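Local coordinates for capsular polysaccharide biosynthesis protein (Burkholderia pseudomallei, PDB 4BQN) that binds coenzyme A and probably acts as an acetyltransferase in the biosynthesis of capsular polysaccharide, at residues S148-D152 / T304-R308. The protein carries 1 engineered substitution. Numbering follows the deposited sequence.
Sequences SLRID and TALRR
Ser148 and a bridging water lie at the edge of the Arg308 guanidinium, while the CG2 methyl of Thr304, from the arginine's own helix, sits 3.3 Å above one face, over its centre. Arg308 NH1 donates to Ser148 OG at 3.0 Å, with an N-H...O angle of 153°; the hydroxyl oxygen lies near the guanidinium plane, slightly tilted from it. Ser148 OG stands anti to its own backbone N (chi1 -176°), a turn that carries it to the neighbouring helix, where it also sits 3.4 Å from Ala305 CA. The arginine chain runs extended from CG to NE, bringing its CD past the serine before the charged end arrives.

Asp152 is the second polar partner. Its OD2 forms a long salt bridge of 3.6 Å to the same NH1, with carboxylate and guanidinium planes 38° apart, so the two groups do not make a flat, two-pronged pair. A water completes the link from the other terminal nitrogen, NH2: it donates to Asp152 OD1 and accepts from Arg308 NH2 at 2.7 Å. Ile151 CG2 lies obliquely by NH1, and Leu149 CD2 just reaches Ala305 CB at 4.4 Å. Thr304 turns its hydroxyl back to the carbonyl of Arg300, leaving the methyl for the guanidinium.

Ser148 and Ala305 bring the backbones close, their CA atoms 5.3 Å apart. This is small-residue helix-helix packing bordered by a partly water-mediated ion pair, joining the end of helix 142-151 to the C-terminal helix 300-310, away from the coenzyme A site.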
ATOM      1  N   SER A 148     -17.190   7.963 -15.171  1.00 12.12           N
ATOM      2  CA  SER A 148     -15.963   8.155 -15.945  1.00 11.99           C
ATOM      3  C   SER A 148     -14.916   7.103 -15.585  1.00 11.62           C
ATOM      4  O   SER A 148     -14.313   6.481 -16.456  1.00 12.91           O
ATOM      5  CB  SER A 148     -15.393   9.549 -15.698  1.00 13.39           C
ATOM      6  OG  SER A 148     -14.257   9.764 -16.520  1.00 12.80           O
ATOM      7  N   LEU A 149     -14.705   6.901 -14.285  1.00 11.28           N
ATOM      8  CA  LEU A 149     -13.764   5.886 -13.828  1.00 11.90           C
ATOM      9  C   LEU A 149     -14.169   4.500 -14.321  1.00 12.76           C
ATOM     10  O   LEU A 149     -13.309   3.703 -14.704  1.00 12.47           O
ATOM     11  CB  LEU A 149     -13.665   5.910 -12.304  1.00 13.02           C
ATOM     12  CG  LEU A 149     -13.149   7.213 -11.693  1.00 12.52           C
ATOM     13  CD1 LEU A 149     -13.233   7.153 -10.169  1.00 15.58           C
ATOM     14  CD2 LEU A 149     -11.727   7.512 -12.147  1.00 13.74           C
ATOM     15  N   ARG A 150     -15.473   4.215 -14.328  1.00 10.73           N
ATOM     16  CA  ARG A 150     -15.946   2.909 -14.794  0.70 11.41           C
ATOM     17  C   ARG A 150     -15.609   2.714 -16.269  1.00 12.23           C
ATOM     18  O   ARG A 150     -15.124   1.642 -16.665  1.00 12.78           O
ATOM     19  CB  ARG A 150     -17.444   2.721 -14.548  0.70 12.05           C
ATOM     20  CG  ARG A 150     -17.981   1.447 -15.174  0.70 11.50           C
ATOM     21  CD  ARG A 150     -19.264   1.061 -14.477  0.70 12.04           C
ATOM     22  NE  ARG A 150     -19.706  -0.273 -14.862  0.70 13.56           N
ATOM     23  CZ  ARG A 150     -20.576  -1.004 -14.166  0.70 13.93           C
ATOM     24  NH1 ARG A 150     -21.100  -0.544 -13.036  0.70 16.19           N
ATOM     25  NH2 ARG A 150     -20.922  -2.205 -14.596  0.70 21.68           N
ATOM     26  N   ILE A 151     -15.850   3.730 -17.084  1.00 11.97           N
ATOM     27  CA  ILE A 151     -15.472   3.665 -18.492  1.00 12.09           C
ATOM     28  C   ILE A 151     -13.970   3.389 -18.636  1.00 12.99           C
ATOM     29  O   ILE A 151     -13.548   2.653 -19.546  1.00 13.88           O
ATOM     30  CB  ILE A 151     -15.886   4.955 -19.235  1.00 12.53           C
ATOM     31  CG1 ILE A 151     -17.419   4.994 -19.368  1.00 13.74           C
ATOM     32  CG2 ILE A 151     -15.217   5.074 -20.599  1.00 15.55           C
ATOM     33  CD1 ILE A 151     -17.996   6.359 -19.682  1.00 15.70           C
ATOM     34  N   ASP A 152     -13.177   3.921 -17.704  1.00 11.99           N
ATOM     35  CA  ASP A 152     -11.722   3.808 -17.772  1.00 11.96           C
ATOM     36  C   ASP A 152     -11.132   2.671 -16.940  1.00 12.02           C
ATOM     37  O   ASP A 152      -9.914   2.636 -16.759  1.00 12.32           O
ATOM     38  CB  ASP A 152     -11.086   5.136 -17.344  1.00 12.75           C
ATOM     39  CG  ASP A 152     -11.341   6.250 -18.341  1.00 13.95           C
ATOM     40  OD1 ASP A 152     -11.695   5.943 -19.506  1.00 16.74           O
ATOM     41  OD2 ASP A 152     -11.193   7.437 -17.964  1.00 15.75           O
ATOM     42  N   THR A 304      -9.382  13.224 -16.903  1.00 14.54           N
ATOM     43  CA  THR A 304     -10.551  12.858 -17.691  1.00 14.48           C
ATOM     44  C   THR A 304     -11.822  12.906 -16.847  1.00 12.75           C
ATOM     45  O   THR A 304     -12.838  13.450 -17.296  1.00 14.48           O
ATOM     46  CB  THR A 304     -10.374  11.473 -18.326  1.00 15.73           C
ATOM     47  OG1 THR A 304      -9.336  11.555 -19.302  1.00 21.53           O
ATOM     48  CG2 THR A 304     -11.653  11.000 -19.004  1.00 16.16           C
ATOM     49  N   ALA A 305     -11.777  12.352 -15.633  1.00 13.45           N
ATOM     50  CA  ALA A 305     -12.935  12.391 -14.739  1.00 13.15           C
ATOM     51  C   ALA A 305     -13.306  13.832 -14.373  1.00 13.63           C
ATOM     52  O   ALA A 305     -14.487  14.184 -14.370  1.00 15.24           O
ATOM     53  CB  ALA A 305     -12.681  11.570 -13.486  1.00 15.05           C
ATOM     54  N   LEU A 306     -12.297  14.662 -14.090  1.00 14.60           N
ATOM     55  CA  LEU A 306     -12.545  16.049 -13.726  1.00 16.51           C
ATOM     56  C   LEU A 306     -13.240  16.783 -14.886  1.00 15.28           C
ATOM     57  O   LEU A 306     -14.198  17.534 -14.668  1.00 20.42           O
ATOM     58  CB  LEU A 306     -11.238  16.741 -13.342  1.00 21.79           C
ATOM     59  CG  LEU A 306     -11.291  18.025 -12.518  1.00 24.06           C
ATOM     60  CD1 LEU A 306     -11.829  17.748 -11.120  1.00 28.23           C
ATOM     61  CD2 LEU A 306      -9.909  18.657 -12.474  1.00 26.72           C
ATOM     62  N   ARG A 307     -12.753  16.548 -16.111  1.00 15.84           N
ATOM     63  CA  ARG A 307     -13.303  17.182 -17.309  0.60 17.66           C
ATOM     64  C   ARG A 307     -14.731  16.704 -17.583  1.00 17.48           C
ATOM     65  O   ARG A 307     -15.639  17.510 -17.816  1.00 20.05           O
ATOM     66  CB  ARG A 307     -12.397  16.925 -18.527  0.60 18.96           C
ATOM     67  CG  ARG A 307     -13.009  17.332 -19.860  0.60 19.83           C
ATOM     68  CD  ARG A 307     -12.125  16.990 -21.051  0.60 27.84           C
ATOM     69  NE  ARG A 307     -11.857  15.555 -21.185  0.60 31.33           N
ATOM     70  CZ  ARG A 307     -12.719  14.649 -21.649  0.60 40.24           C
ATOM     71  NH1 ARG A 307     -13.945  14.997 -22.030  0.60 37.72           N
ATOM     72  NH2 ARG A 307     -12.348  13.380 -21.725  0.60 40.40           N
ATOM     73  N   ARG A 308     -14.930  15.388 -17.568  1.00 16.45           N
ATOM     74  CA  ARG A 308     -16.247  14.838 -17.860  1.00 17.87           C
ATOM     75  C   ARG A 308     -17.309  15.293 -16.863  1.00 17.49           C
ATOM     76  O   ARG A 308     -18.438  15.581 -17.253  1.00 19.95           O
ATOM     77  CB  ARG A 308     -16.208  13.319 -17.914  1.00 16.87           C
ATOM     78  CG  ARG A 308     -15.557  12.787 -19.175  1.00 15.67           C
ATOM     79  CD  ARG A 308     -15.433  11.292 -19.105  1.00 15.89           C
ATOM     80  NE  ARG A 308     -14.875  10.737 -20.326  1.00 15.70           N
ATOM     81  CZ  ARG A 308     -14.333   9.530 -20.420  1.00 15.53           C
ATOM     82  NH1 ARG A 308     -14.218   8.750 -19.343  1.00 16.12           N
ATOM     83  NH2 ARG A 308     -13.875   9.118 -21.594  1.00 18.38           N
TER
HETATM   84  O   HOH W   1      -8.867   8.210 -19.200  1.00 21.30           O
HETATM   85  O   HOH W   2     -12.328   6.906 -21.874  1.00 24.11           O